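One contact in two related proteins. Structure 1 is beta-glucosidase from Saccharopolyspora erythraea, which probably hydrolyses terminal, non-reducing beta-D-glucosyl residues, releasing beta-D-glucose, as a member of glycoside hydrolase family 3: PDB 5M6G (chain A, 1.83 Å), residues I495-E500 and V537-R542. Structure 2 is Exo-1,3/1,4-beta-glucanase from Pseudoalteromonas sp.: PDB 3UT0 (chain B, 2.30 Å), residues I484-E489 and V528-R533. One frame, after least-squares fit of the local backbone (RMSD 0.48 Å); residues are numbered along the deposited sequences.

Structure 1 (5M6G); sequences IAVVGE and VTVSGR.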
loop_
_atom_site.group_PDB
_atom_site.type_symbol
_atom_site.label_atom_id
_atom_site.label_comp_id
_atom_site.label_asym_id
_atom_site.label_seq_id
_atom_site.Cartn_x
_atom_site.Cartn_y
_atom_site.Cartn_z
ATOM N N ILE A 495 14.807 26.163 5.802
ATOM C CA ILE A 495 13.845 25.070 5.690
ATOM C C ILE A 495 14.535 23.793 6.144
ATOM O O ILE A 495 15.555 23.397 5.571
ATOM C CB ILE A 495 13.314 24.919 4.253
ATOM C CG1 ILE A 495 12.715 26.239 3.773
ATOM C CG2 ILE A 495 12.279 23.778 4.167
ATOM C CD1 ILE A 495 12.614 26.331 2.267
ATOM N N ALA A 496 13.970 23.136 7.154
ATOM C CA ALA A 496 14.534 21.911 7.707
ATOM C C ALA A 496 13.578 20.768 7.389
ATOM O O ALA A 496 12.493 20.682 7.968
ATOM C CB ALA A 496 14.756 22.040 9.214
ATOM N N VAL A 497 13.979 19.893 6.474
ATOM C CA VAL A 497 13.153 18.764 6.064
ATOM C C VAL A 497 13.661 17.559 6.842
ATOM O O VAL A 497 14.697 16.982 6.507
ATOM C CB VAL A 497 13.203 18.539 4.550
ATOM C CG1 VAL A 497 12.104 17.564 4.133
ATOM C CG2 VAL A 497 13.038 19.863 3.823
ATOM N N VAL A 498 12.914 17.173 7.881
ATOM C CA VAL A 498 13.342 16.162 8.838
ATOM C C VAL A 498 12.362 14.988 8.812
ATOM O O VAL A 498 11.484 14.920 7.943
ATOM C CB VAL A 498 13.447 16.777 10.249
ATOM C CG1 VAL A 498 14.472 17.936 10.274
ATOM C CG2 VAL A 498 12.089 17.273 10.706
ATOM N N GLY A 499 12.508 14.042 9.747
ATOM C CA GLY A 499 11.525 12.987 9.929
ATOM C C GLY A 499 12.141 11.596 9.825
ATOM O O GLY A 499 13.289 11.370 10.223
ATOM N N GLU A 500 11.358 10.660 9.289
ATOM C CA GLU A 500 11.743 9.258 9.320
ATOM C C GLU A 500 12.474 8.848 8.048
ATOM O O GLU A 500 12.359 9.490 7.005
ATOM C CB GLU A 500 10.507 8.375 9.493
ATOM C CG GLU A 500 9.603 8.784 10.639
ATOM C CD GLU A 500 8.465 7.794 10.841
ATOM O OE1 GLU A 500 7.517 7.786 10.027
ATOM O OE2 GLU A 500 8.548 7.007 11.807
ATOM N N VAL A 537 9.669 20.885 8.048
ATOM C CA VAL A 537 8.879 20.033 7.174
ATOM C C VAL A 537 9.098 18.600 7.625
ATOM O O VAL A 537 10.234 18.116 7.623
ATOM C CB VAL A 537 9.278 20.218 5.701
ATOM C CG1 VAL A 537 8.397 19.352 4.806
ATOM C CG2 VAL A 537 9.181 21.686 5.316
ATOM N N THR A 538 8.026 17.926 8.049
ATOM C CA THR A 538 8.150 16.542 8.488
ATOM C C THR A 538 7.873 15.628 7.300
ATOM O O THR A 538 6.797 15.691 6.693
ATOM C CB THR A 538 7.218 16.206 9.662
ATOM O OG1 THR A 538 5.852 16.486 9.322
ATOM C CG2 THR A 538 7.621 16.987 10.921
ATOM N N VAL A 539 8.861 14.822 6.943
ATOM C CA VAL A 539 8.682 13.711 6.016
ATOM C C VAL A 539 8.616 12.466 6.886
ATOM O O VAL A 539 9.631 12.041 7.449
ATOM C CB VAL A 539 9.819 13.636 4.988
ATOM C CG1 VAL A 539 9.745 12.321 4.170
ATOM C CG2 VAL A 539 9.746 14.818 4.056
ATOM N N SER A 540 7.421 11.895 7.024
ATOM C CA SER A 540 7.216 10.829 7.994
ATOM C C SER A 540 5.990 10.028 7.603
ATOM O O SER A 540 5.131 10.505 6.863
ATOM C CB SER A 540 7.030 11.393 9.406
ATOM O OG SER A 540 5.830 12.148 9.487
ATOM N N GLY A 541 5.894 8.821 8.149
ATOM C CA GLY A 541 4.719 8.004 7.914
ATOM C C GLY A 541 3.587 8.177 8.906
ATOM O O GLY A 541 2.593 7.448 8.836
ATOM N N ARG A 542 3.681 9.148 9.805
ATOM C CA ARG A 542 2.761 9.229 10.930
ATOM C C ARG A 542 3.051 10.519 11.680
ATOM O O ARG A 542 4.111 11.119 11.469
ATOM C CB ARG A 542 2.955 8.035 11.855
ATOM C CG ARG A 542 4.420 7.856 12.236
ATOM C CD ARG A 542 4.657 6.573 13.012
ATOM N NE ARG A 542 5.933 5.982 12.627
ATOM C CZ ARG A 542 6.319 4.747 12.932
ATOM N NH1 ARG A 542 5.522 3.942 13.646
ATOM N NH2 ARG A 542 7.493 4.310 12.497
#
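OE2 of E500 is gripped by two nitrogens of R542, NE at 2.9 Å and NH2 at 3.0 Å. The guanidinium comes side-on, its plane 60° from that of the carboxylate. OE1 takes the backbone N of G541 at 2.7 Å and is also hydrogen-bonded to Y503 OH, while NH2 of R542 reaches the carbonyl of G508. The glutamate thus ties together the loops that follow the C-terminal ends of strands 493-499 and 534-539. These parallel neighbours form, with crossover helix 518-528, a beta-alpha-beta unit of the family 3 C-terminal domain. V539 N donates a hydrogen bond to V498 O at 2.8 Å. V497 CG1 meets V539 CG2 at 3.6 Å. V498 and T538 are neighbours on one face, with V498 CG2 4.5 Å from T538 CG2. V498 packs on helix 518-528, T538 on strand 555-560.

Structure 1 against structure 2
The sharpest difference is T538(A) against F529(B). The CB atoms stand 0.9 Å apart after superposition. CG2 of T538(A) falls near CG of F529(B), 1.3 Å apart. The rest of the ring has no counterpart in the threonine, and the hydroxyl OG1 of T538(A) has none in the phenylalanine. A polar group thus stands against a larger apolar one. The ring makes a contact present in structure 2 alone: CE1 of F529(B) lies 4.0 Å from CA of G488(B), whereas CB of T538(A) comes no closer than 5.4 Å to CA of G499(A). The touch on the facing residue, V498(A) or I487(B), is kept. That residue is exchanged too. CG1 of V498(A) matches CG2 of I487(B), and CG2 matches CG1, so CD1 of the isoleucine is left without a counterpart; two residues earlier, CG1 and CG2 of V485(B) have none in A496(A). The backbone bond from V539(A) N to V498(A) O is kept as L530(B) N to I487(B) O. At the next position of the second strand, CG2 of V539(A) and CG of L530(B) fall 0.8 Å apart. The touch on V497(A) or V486(B) persists, but CD1 of L530(B) and CG1 of V539(A) each lack a counterpart.

Structure 2 (3UT0); sequences IVVIGE and VFLSGR.
OE2 of E489 is gripped by two nitrogens of R533, NE at 3.0 Å and NH2 at 3.1 Å. The guanidinium comes side-on, its plane 57° from that of the carboxylate. OE1 takes the backbone N of G532 at 2.9 Å and is also hydrogen-bonded to Y492 OH, while NH2 of R533 reaches the carbonyl of G497. The glutamate thus joins the two loops with both oxygens. L530 N donates a hydrogen bond to I487 O at 2.8 Å. V486 CG1 meets L530 CD1 at 4.0 Å. I487 and F529 are neighbours on one face, with I487 CG1 4.0 Å from F529 CD1. CG of F529 is anti to the backbone N (chi1 -172°), which carries the ring along the strands until CE1 lies 4.0 Å from G488 CA. I487 packs on helix 510-520, the F529 ring on F504 and F547.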
loop_
_atom_site.group_PDB
_atom_site.type_symbol
_atom_site.label_atom_id
_atom_site.label_comp_id
_atom_site.label_asym_id
_atom_site.label_seq_id
_atom_site.Cartn_x
_atom_site.Cartn_y
_atom_site.Cartn_z
ATOM N N ILE B 484 14.621 26.516 5.963
ATOM C CA ILE B 484 13.688 25.420 5.791
ATOM C C ILE B 484 14.420 24.112 6.077
ATOM O O ILE B 484 15.353 23.733 5.359
ATOM C CB ILE B 484 13.143 25.386 4.355
ATOM C CG1 ILE B 484 12.400 26.685 4.034
ATOM C CG2 ILE B 484 12.270 24.161 4.129
ATOM C CD1 ILE B 484 11.960 26.790 2.584
ATOM N N VAL B 485 13.975 23.417 7.121
ATOM C CA VAL B 485 14.660 22.222 7.590
ATOM C C VAL B 485 13.809 20.998 7.334
ATOM O O VAL B 485 12.707 20.876 7.870
ATOM C CB VAL B 485 15.000 22.315 9.080
ATOM C CG1 VAL B 485 15.806 21.094 9.496
ATOM C CG2 VAL B 485 15.802 23.562 9.349
ATOM N N VAL B 486 14.310 20.110 6.487
ATOM C CA VAL B 486 13.563 18.943 6.091
ATOM C C VAL B 486 14.089 17.730 6.830
ATOM O O VAL B 486 15.220 17.304 6.591
ATOM C CB VAL B 486 13.649 18.687 4.573
ATOM C CG1 VAL B 486 12.671 17.610 4.150
ATOM C CG2 VAL B 486 13.406 19.970 3.807
ATOM N N ILE B 487 13.267 17.192 7.730
ATOM C CA ILE B 487 13.667 16.110 8.627
ATOM C C ILE B 487 12.548 15.089 8.688
ATOM O O ILE B 487 11.426 15.351 8.244
ATOM C CB ILE B 487 13.905 16.639 10.047
ATOM C CG1 ILE B 487 12.653 17.346 10.567
ATOM C CG2 ILE B 487 15.037 17.629 10.066
ATOM C CD1 ILE B 487 12.712 17.656 12.038
ATOM N N GLY B 488 12.850 13.910 9.220
ATOM C CA GLY B 488 11.816 12.915 9.358
ATOM C C GLY B 488 12.293 11.498 9.571
ATOM O O GLY B 488 13.476 11.238 9.768
ATOM N N GLU B 489 11.343 10.574 9.495
ATOM C CA GLU B 489 11.646 9.167 9.609
ATOM C C GLU B 489 12.411 8.712 8.378
ATOM O O GLU B 489 12.252 9.270 7.295
ATOM C CB GLU B 489 10.359 8.341 9.679
ATOM C CG GLU B 489 9.447 8.640 10.858
ATOM C CD GLU B 489 8.309 7.643 10.973
ATOM O OE1 GLU B 489 7.407 7.666 10.112
ATOM O OE2 GLU B 489 8.305 6.854 11.944
ATOM N N VAL B 528 9.919 21.017 7.589
ATOM C CA VAL B 528 9.162 20.115 6.748
ATOM C C VAL B 528 9.410 18.712 7.279
ATOM O O VAL B 528 10.535 18.214 7.275
ATOM C CB VAL B 528 9.584 20.210 5.253
ATOM C CG1 VAL B 528 8.836 19.201 4.403
ATOM C CG2 VAL B 528 9.374 21.620 4.720
ATOM N N PHE B 529 8.345 18.100 7.785
ATOM C CA PHE B 529 8.472 16.850 8.516
ATOM C C PHE B 529 7.976 15.705 7.639
ATOM O O PHE B 529 6.809 15.671 7.250
ATOM C CB PHE B 529 7.663 16.936 9.804
ATOM C CG PHE B 529 7.885 15.780 10.726
ATOM C CD1 PHE B 529 9.134 15.572 11.287
ATOM C CD2 PHE B 529 6.860 14.899 11.036
ATOM C CE1 PHE B 529 9.359 14.510 12.153
ATOM C CE2 PHE B 529 7.078 13.837 11.899
ATOM C CZ PHE B 529 8.331 13.641 12.457
ATOM N N LEU B 530 8.880 14.799 7.301
ATOM C CA LEU B 530 8.555 13.613 6.529
ATOM C C LEU B 530 8.303 12.428 7.455
ATOM O O LEU B 530 9.161 12.068 8.250
ATOM C CB LEU B 530 9.707 13.273 5.585
ATOM C CG LEU B 530 10.169 14.330 4.578
ATOM C CD1 LEU B 530 11.427 13.859 3.866
ATOM C CD2 LEU B 530 9.079 14.652 3.561
ATOM N N SER B 531 7.129 11.809 7.352
ATOM C CA SER B 531 6.801 10.687 8.233
ATOM C C SER B 531 5.637 9.887 7.671
ATOM O O SER B 531 4.852 10.394 6.862
ATOM C CB SER B 531 6.422 11.176 9.627
ATOM O OG SER B 531 5.139 11.768 9.584
ATOM N N GLY B 532 5.514 8.650 8.131
ATOM C CA GLY B 532 4.429 7.794 7.720
ATOM C C GLY B 532 3.278 7.823 8.695
ATOM O O GLY B 532 2.405 6.977 8.622
ATOM N N ARG B 533 3.316 8.763 9.634
ATOM C CA ARG B 533 2.372 8.777 10.751
ATOM C C ARG B 533 2.616 9.981 11.642
ATOM O O ARG B 533 3.693 10.553 11.622
ATOM C CB ARG B 533 2.581 7.522 11.601
ATOM C CG ARG B 533 4.044 7.326 11.974
ATOM C CD ARG B 533 4.268 6.031 12.710
ATOM N NE ARG B 533 5.642 5.582 12.535
ATOM C CZ ARG B 533 6.033 4.324 12.675
ATOM N NH1 ARG B 533 5.149 3.385 12.981
ATOM N NH2 ARG B 533 7.296 4.003 12.477
#